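Local coordinates for O-ureido-L-serine synthase (Streptomyces lavendulae, PDB 3X44), which catalyses the addition of hydroxyurea to O-acetyl-L-serine, giving O-ureido-L-serine for D-cycloserine biosynthesis, with pyridoxal 5'-phosphate as cofactor, at residues 65-70 / 129-134; 123-128 / 137-142. The protein carries 1 engineered substitution. All blocks are in the same frame, centred on the assembly; numbering follows the deposited sequence.

Interaction 1: 65-70 / 129-134; sequences TIVECT and DELAEK. With PUS ((E)-O-(carbamoylamino)-N-({3-hydroxy-2-methyl-5-[(phosphonooxy)methyl]pyridin-4-yl}methylidene)-L-serine), chain C.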
loop_
_atom_site.group_PDB
_atom_site.type_symbol
_atom_site.label_atom_id
_atom_site.label_comp_id
_atom_site.label_asym_id
_atom_site.label_seq_id
_atom_site.Cartn_x
_atom_site.Cartn_y
_atom_site.Cartn_z
ATOM N N THR A 65 8.374 33.482 -4.865
ATOM C CA THR A 65 8.783 33.377 -3.469
ATOM C C THR A 65 7.589 33.240 -2.520
ATOM O O THR A 65 6.630 34.002 -2.597
ATOM C CB THR A 65 9.614 34.612 -3.046
ATOM O OG1 THR A 65 10.866 34.616 -3.750
ATOM C CG2 THR A 65 9.877 34.586 -1.546
ATOM N N ILE A 66 7.668 32.266 -1.621
ATOM C CA ILE A 66 6.607 32.019 -0.652
ATOM C C ILE A 66 7.091 32.427 0.734
ATOM O O ILE A 66 8.213 32.100 1.130
ATOM C CB ILE A 66 6.210 30.515 -0.626
ATOM C CG1 ILE A 66 5.611 30.107 -1.973
ATOM C CG2 ILE A 66 5.210 30.252 0.491
ATOM C CD1 ILE A 66 6.022 28.731 -2.435
ATOM N N VAL A 67 6.248 33.153 1.462
ATOM C CA VAL A 67 6.599 33.598 2.807
ATOM C C VAL A 67 5.510 33.195 3.789
ATOM O O VAL A 67 4.318 33.288 3.481
ATOM C CB VAL A 67 6.796 35.134 2.876
ATOM C CG1 VAL A 67 5.465 35.851 2.676
ATOM C CG2 VAL A 67 7.402 35.515 4.221
ATOM N N GLU A 68 5.927 32.753 4.971
ATOM C CA GLU A 68 4.980 32.320 5.991
ATOM C C GLU A 68 5.545 32.415 7.407
ATOM O O GLU A 68 6.740 32.205 7.627
ATOM C CB GLU A 68 4.561 30.878 5.712
ATOM C CG GLU A 68 3.643 30.292 6.766
ATOM C CD GLU A 68 2.281 30.945 6.753
ATOM O OE1 GLU A 68 2.183 32.126 7.150
ATOM O OE2 GLU A 68 1.312 30.278 6.339
ATOM N N CYS A 69 4.685 32.762 8.359
ATOM C CA CYS A 69 5.093 32.828 9.763
ATOM C C CYS A 69 4.799 31.425 10.269
ATOM O O CYS A 69 3.683 30.930 10.116
ATOM C CB CYS A 69 4.256 33.838 10.552
ATOM S SG CYS A 69 4.455 33.649 12.335
ATOM N N THR A 70 5.790 30.782 10.868
ATOM C CA THR A 70 5.605 29.410 11.314
ATOM C C THR A 70 6.237 29.127 12.672
ATOM O O THR A 70 7.120 29.863 13.109
ATOM C CB THR A 70 6.233 28.455 10.268
ATOM O OG1 THR A 70 6.186 27.110 10.741
ATOM C CG2 THR A 70 7.692 28.837 10.030
ATOM N N ASP A 129 3.278 39.550 6.563
ATOM C CA ASP A 129 2.415 40.363 5.713
ATOM C C ASP A 129 3.165 41.567 5.155
ATOM O O ASP A 129 3.046 41.893 3.973
ATOM C CB ASP A 129 1.187 40.836 6.506
ATOM C CG ASP A 129 0.176 39.719 6.744
ATOM O OD1 ASP A 129 -0.679 39.869 7.641
ATOM O OD2 ASP A 129 0.233 38.691 6.038
ATOM N N GLU A 130 3.935 42.224 6.013
ATOM C CA GLU A 130 4.707 43.390 5.615
ATOM C C GLU A 130 5.731 43.041 4.538
ATOM O O GLU A 130 5.919 43.798 3.582
ATOM C CB GLU A 130 5.412 43.995 6.834
ATOM C CG GLU A 130 4.488 44.819 7.734
ATOM C CD GLU A 130 5.174 45.327 9.001
ATOM O OE1 GLU A 130 6.381 45.048 9.198
ATOM O OE2 GLU A 130 4.498 46.007 9.802
ATOM N N LEU A 131 6.391 41.894 4.688
ATOM C CA LEU A 131 7.391 41.463 3.714
ATOM C C LEU A 131 6.755 41.195 2.363
ATOM O O LEU A 131 7.305 41.542 1.320
ATOM C CB LEU A 131 8.084 40.184 4.182
ATOM C CG LEU A 131 8.921 40.294 5.448
ATOM C CD1 LEU A 131 9.331 38.901 5.906
ATOM C CD2 LEU A 131 10.136 41.173 5.174
ATOM N N ALA A 132 5.593 40.558 2.391
ATOM C CA ALA A 132 4.888 40.233 1.167
ATOM C C ALA A 132 4.514 41.497 0.404
ATOM O O ALA A 132 4.724 41.585 -0.803
ATOM C CB ALA A 132 3.636 39.422 1.485
ATOM N N GLU A 133 3.968 42.477 1.116
ATOM C CA GLU A 133 3.547 43.727 0.495
ATOM C C GLU A 133 4.709 44.502 -0.095
ATOM O O GLU A 133 4.563 45.188 -1.106
ATOM C CB GLU A 133 2.831 44.604 1.515
ATOM C CG GLU A 133 1.712 43.911 2.254
ATOM C CD GLU A 133 1.000 44.849 3.200
ATOM O OE1 GLU A 133 0.462 44.374 4.226
ATOM O OE2 GLU A 133 0.983 46.067 2.914
ATOM N N LYS A 134 5.863 44.389 0.544
ATOM C CA LYS A 134 7.049 45.091 0.094
ATOM C C LYS A 134 7.718 44.425 -1.102
ATOM O O LYS A 134 8.223 45.111 -1.992
ATOM C CB LYS A 134 8.053 45.201 1.245
ATOM C CG LYS A 134 9.128 46.253 1.036
ATOM C CD LYS A 134 10.171 46.203 2.137
ATOM C CE LYS A 134 11.241 47.265 1.936
ATOM N NZ LYS A 134 12.164 47.339 3.106
HETATM N N PUS C . 2.501 23.787 13.183
HETATM C CA PUS C . 2.279 25.011 12.312
HETATM C CB PUS C . 1.469 26.121 13.071
HETATM O OG PUS C . 2.205 26.537 14.309
HETATM N ND PUS C . 1.964 27.928 14.616
HETATM C CE PUS C . 1.453 28.269 15.820
HETATM N NZ2 PUS C . 0.810 27.352 16.566
HETATM O OZ1 PUS C . 1.569 29.382 16.223
HETATM C C PUS C . 3.654 25.573 11.889
HETATM O O PUS C . 4.614 24.855 11.912
HETATM O OT PUS C . 3.761 26.723 11.536
HETATM C C2 PUS C . 3.129 20.313 15.887
HETATM C C3 PUS C . 2.987 21.384 14.884
HETATM C C4 PUS C . 1.647 21.905 14.589
HETATM C C5 PUS C . 0.493 21.322 15.284
HETATM C C6 PUS C . 0.735 20.248 16.260
HETATM C C2A PUS C . 4.489 19.783 16.246
HETATM C C4A PUS C . 1.459 23.126 13.716
HETATM C C5A PUS C . -0.923 21.809 15.018
HETATM N N1 PUS C . 2.013 19.804 16.519
HETATM O O3 PUS C . 4.065 21.827 14.210
HETATM O O1P PUS C . -1.849 23.445 12.616
HETATM O O2P PUS C . -3.088 21.520 12.027
HETATM O O3P PUS C . -3.454 22.560 14.133
HETATM O O4P PUS C . -1.394 21.346 13.709
HETATM P P PUS C . -2.448 22.225 13.123
#

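Interaction 2: 123-128 / 137-142; sequences GGNLIA and WFRARQ. With PUS ((E)-O-(carbamoylamino)-N-({3-hydroxy-2-methyl-5-[(phosphonooxy)methyl]pyridin-4-yl}methylidene)-L-serine), chain C.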
loop_
_atom_site.group_PDB
_atom_site.type_symbol
_atom_site.label_atom_id
_atom_site.label_comp_id
_atom_site.label_asym_id
_atom_site.label_seq_id
_atom_site.Cartn_x
_atom_site.Cartn_y
_atom_site.Cartn_z
ATOM N N GLY A 123 2.419 38.460 16.086
ATOM C CA GLY A 123 3.496 39.344 15.683
ATOM C C GLY A 123 4.178 38.859 14.414
ATOM O O GLY A 123 4.539 39.652 13.546
ATOM N N GLY A 124 4.354 37.547 14.304
ATOM C CA GLY A 124 4.994 36.982 13.130
ATOM C C GLY A 124 4.215 37.178 11.841
ATOM O O GLY A 124 4.798 37.416 10.783
ATOM N N ASN A 125 2.893 37.080 11.920
ATOM C CA ASN A 125 2.053 37.240 10.740
ATOM C C ASN A 125 2.148 38.651 10.184
ATOM O O ASN A 125 2.105 38.863 8.971
ATOM C CB ASN A 125 0.596 36.925 11.082
ATOM C CG ASN A 125 0.344 35.443 11.216
ATOM O OD1 ASN A 125 1.161 34.620 10.782
ATOM N ND2 ASN A 125 -0.788 35.089 11.817
ATOM N N LEU A 126 2.268 39.619 11.080
ATOM C CA LEU A 126 2.369 41.002 10.661
ATOM C C LEU A 126 3.656 41.185 9.878
ATOM O O LEU A 126 3.668 41.842 8.840
ATOM C CB LEU A 126 2.340 41.920 11.878
ATOM C CG LEU A 126 0.899 42.263 12.270
ATOM C CD1 LEU A 126 0.849 42.824 13.682
ATOM C CD2 LEU A 126 0.334 43.267 11.267
ATOM N N ILE A 127 4.737 40.586 10.367
ATOM C CA ILE A 127 6.021 40.693 9.685
ATOM C C ILE A 127 5.910 40.028 8.322
ATOM O O ILE A 127 6.321 40.588 7.307
ATOM C CB ILE A 127 7.155 40.010 10.488
ATOM C CG1 ILE A 127 7.450 40.816 11.753
ATOM C CG2 ILE A 127 8.417 39.908 9.636
ATOM C CD1 ILE A 127 8.367 40.105 12.729
ATOM N N ALA A 128 5.346 38.829 8.306
ATOM C CA ALA A 128 5.163 38.090 7.065
ATOM C C ALA A 128 4.343 38.922 6.072
ATOM O O ALA A 128 4.673 39.002 4.890
ATOM C CB ALA A 128 4.461 36.777 7.349
ATOM N N TRP A 137 5.835 38.765 -2.478
ATOM C CA TRP A 137 5.873 37.326 -2.230
ATOM C C TRP A 137 4.492 36.760 -1.942
ATOM O O TRP A 137 3.598 37.481 -1.496
ATOM C CB TRP A 137 6.795 37.033 -1.053
ATOM C CG TRP A 137 8.168 37.567 -1.235
ATOM C CD1 TRP A 137 8.780 37.883 -2.418
ATOM C CD2 TRP A 137 9.129 37.814 -0.204
ATOM N NE1 TRP A 137 10.068 38.308 -2.183
ATOM C CE2 TRP A 137 10.308 38.275 -0.834
ATOM C CE3 TRP A 137 9.109 37.689 1.191
ATOM C CZ2 TRP A 137 11.457 38.610 -0.115
ATOM C CZ3 TRP A 137 10.254 38.023 1.905
ATOM C CH2 TRP A 137 11.413 38.478 1.249
ATOM N N PHE A 138 4.318 35.468 -2.204
ATOM C CA PHE A 138 3.040 34.799 -1.963
ATOM C C PHE A 138 2.949 34.443 -0.485
ATOM O O PHE A 138 3.926 33.983 0.106
ATOM C CB PHE A 138 2.944 33.531 -2.820
ATOM C CG PHE A 138 1.776 32.644 -2.478
ATOM C CD1 PHE A 138 0.487 32.971 -2.896
ATOM C CD2 PHE A 138 1.964 31.479 -1.739
ATOM C CE1 PHE A 138 -0.597 32.147 -2.581
ATOM C CE2 PHE A 138 0.891 30.653 -1.422
ATOM C CZ PHE A 138 -0.392 30.988 -1.843
ATOM N N ARG A 139 1.784 34.673 0.112
ATOM C CA ARG A 139 1.568 34.360 1.519
ATOM C C ARG A 139 0.758 33.072 1.621
ATOM O O ARG A 139 -0.321 32.968 1.043
ATOM C CB ARG A 139 0.796 35.489 2.216
ATOM C CG ARG A 139 1.580 36.773 2.423
ATOM C CD ARG A 139 2.334 36.762 3.743
ATOM N NE ARG A 139 1.443 36.589 4.889
ATOM C CZ ARG A 139 1.396 35.491 5.636
ATOM N NH1 ARG A 139 2.190 34.463 5.359
ATOM N NH2 ARG A 139 0.554 35.420 6.658
ATOM N N ALA A 140 1.276 32.091 2.350
ATOM C CA ALA A 140 0.555 30.838 2.511
ATOM C C ALA A 140 -0.678 31.049 3.397
ATOM O O ALA A 140 -1.683 30.363 3.238
ATOM C CB ALA A 140 1.473 29.775 3.121
ATOM N N ARG A 141 -0.596 32.014 4.310
ATOM C CA ARG A 141 -1.693 32.319 5.243
ATOM C C ARG A 141 -2.260 31.045 5.844
ATOM O O ARG A 141 -3.463 30.808 5.777
ATOM C CB ARG A 141 -2.818 33.083 4.534
ATOM C CG ARG A 141 -2.342 34.222 3.669
ATOM C CD ARG A 141 -3.438 35.261 3.469
ATOM N NE ARG A 141 -2.875 36.524 2.993
ATOM C CZ ARG A 141 -2.405 37.486 3.784
ATOM N NH1 ARG A 141 -2.429 37.342 5.104
ATOM N NH2 ARG A 141 -1.899 38.592 3.255
ATOM N N GLN A 142 -1.394 30.235 6.445
ATOM C CA GLN A 142 -1.820 28.966 7.019
ATOM C C GLN A 142 -2.961 29.027 8.034
ATOM O O GLN A 142 -3.684 28.049 8.209
ATOM C CB GLN A 142 -0.613 28.228 7.626
ATOM C CG GLN A 142 0.062 28.907 8.820
ATOM C CD GLN A 142 0.912 27.928 9.624
ATOM O OE1 GLN A 142 0.577 26.746 9.725
ATOM N NE2 GLN A 142 2.014 28.412 10.193
HETATM N N PUS C . 2.501 23.787 13.183
HETATM C CA PUS C . 2.279 25.011 12.312
HETATM C CB PUS C . 1.469 26.121 13.071
HETATM O OG PUS C . 2.205 26.537 14.309
HETATM N ND PUS C . 1.964 27.928 14.616
HETATM C CE PUS C . 1.453 28.269 15.820
HETATM N NZ2 PUS C . 0.810 27.352 16.566
HETATM O OZ1 PUS C . 1.569 29.382 16.223
HETATM C C PUS C . 3.654 25.573 11.889
HETATM O O PUS C . 4.614 24.855 11.912
HETATM O OT PUS C . 3.761 26.723 11.536
HETATM C C2 PUS C . 3.129 20.313 15.887
HETATM C C3 PUS C . 2.987 21.384 14.884
HETATM C C4 PUS C . 1.647 21.905 14.589
HETATM C C5 PUS C . 0.493 21.322 15.284
HETATM C C6 PUS C . 0.735 20.248 16.260
HETATM C C2A PUS C . 4.489 19.783 16.246
HETATM C C4A PUS C . 1.459 23.126 13.716
HETATM C C5A PUS C . -0.923 21.809 15.018
HETATM N N1 PUS C . 2.013 19.804 16.519
HETATM O O3 PUS C . 4.065 21.827 14.210
HETATM O O1P PUS C . -1.849 23.445 12.616
HETATM O O2P PUS C . -3.088 21.520 12.027
HETATM O O3P PUS C . -3.454 22.560 14.133
HETATM O O4P PUS C . -1.394 21.346 13.709
HETATM P P PUS C . -2.448 22.225 13.123
HETATM O O HOH W 1 0.422 33.283 8.579
#

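Interaction 1: 65-70 / 129-134
Thr70 OG1 is gripped by three groups at the end of segment 65-70. It donates to the carboxylate oxygen OT of PUS at 2.6 Å, and the backbone N atoms of Gly72 and Gly75 bond to it. Its chi1 of 174° sets OG1 trans to the backbone N and points it at the ligand. PUS is O-ureido-L-serine joined to the cofactor as an external aldimine. Ala43 is engineered and replaces the lysine that carries the cofactor. Thr70 opens the Thr-Ser-Gly-Asn loop that holds the substrate carboxylate in cysteine synthases, and Ser71 OG and Val74 N also bond to PUS here.

Two residues back along the strand, Glu68 OE1 accepts the N-H of Cys69 at 2.9 Å. It uses the lone pair facing away from OE2, and the bond is bent, at 139°. Arg139 and the N of Gln142 also hold this buried carboxylate.

Between strand and helix the contact is apolar and small, burying 105 Å². Val67 points at residues 129-134 and divides its two methyls between two neighbours. CG1 meets the methyl of Ala132 at 4.2 Å. CG2 meets CD1, one branch end of Leu131, also at 4.2 Å.

Helix 120-135 lies along one face of the parallel sheet that contains strand 65-70. In that sheet 65-70 runs between strands 88-94 and 138-139. Trp137 adds to the packing on Val67. Leu131 touches Val92 of strand 88-94 and also Leu315 of the second subunit.

Interaction 2: 123-128 / 137-142
This is a largely buried helix-to-strand contact, in which the folded side chain of Arg139 packs beneath helix 120-135. The methyl CB of Ala128 sits over the centre of one guanidinium face, with CB to CZ of Arg139 at 3.7 Å. CG of Arg141 approaches the opposite face, offset toward its rim. The bend at chi2 (-89°) brings Arg139 CD to 3.4 Å from Ala128 O. The second bend, at chi3 (-59°), folds the guanidinium back under the methyl of Ala128.

The polar edge of Arg139 is well supplied. NE pairs with Asp129, and NH1 reaches Glu68 OE1 and Val67 O. NH2 gives a hydrogen bond to a water 2.9 Å away, which lies in the guanidinium plane. The same water donates to Asn125 OD1 at 2.7 Å and so bridges helix and strand. These partners probably fix the rotation of the guanidinium.

The helix and the strand form the later half of a beta-alpha-beta crossover. It leaves strand 111-115 at one margin of the parallel sheet and returns at strand 138-139, the other margin.

Beyond the strand the chain reaches the active site. Gln142 NE2 donates to the PUS carboxylate oxygen OT at 2.8 Å in an almost straight bond (174°). Gln142 OE1 lies 3.5 Å from PUS CB, and NE2 also bonds to Cys69 O.

In the fold
Interactions 1 and 2 lie side by side, their centres about 4 Å apart. Their segments alternate along the chain: 65-70, then 123-128, 129-134 and 137-142. They use consecutive parts of helix 120-135, 123-128 in interaction 2 and 129-134 in interaction 1. Both reach the same parallel sheet, in which strands 65-70 and 138-139 are neighbours. The Asp129-Arg139 salt bridge joins the two contacts. Packing joins them too, with Cys69 CB against Asn125 OD1. At the ligand end, Thr70 and Gln142 hold the same carboxylate oxygen of PUS, so the ends of two neighbouring segments contribute to one substrate site.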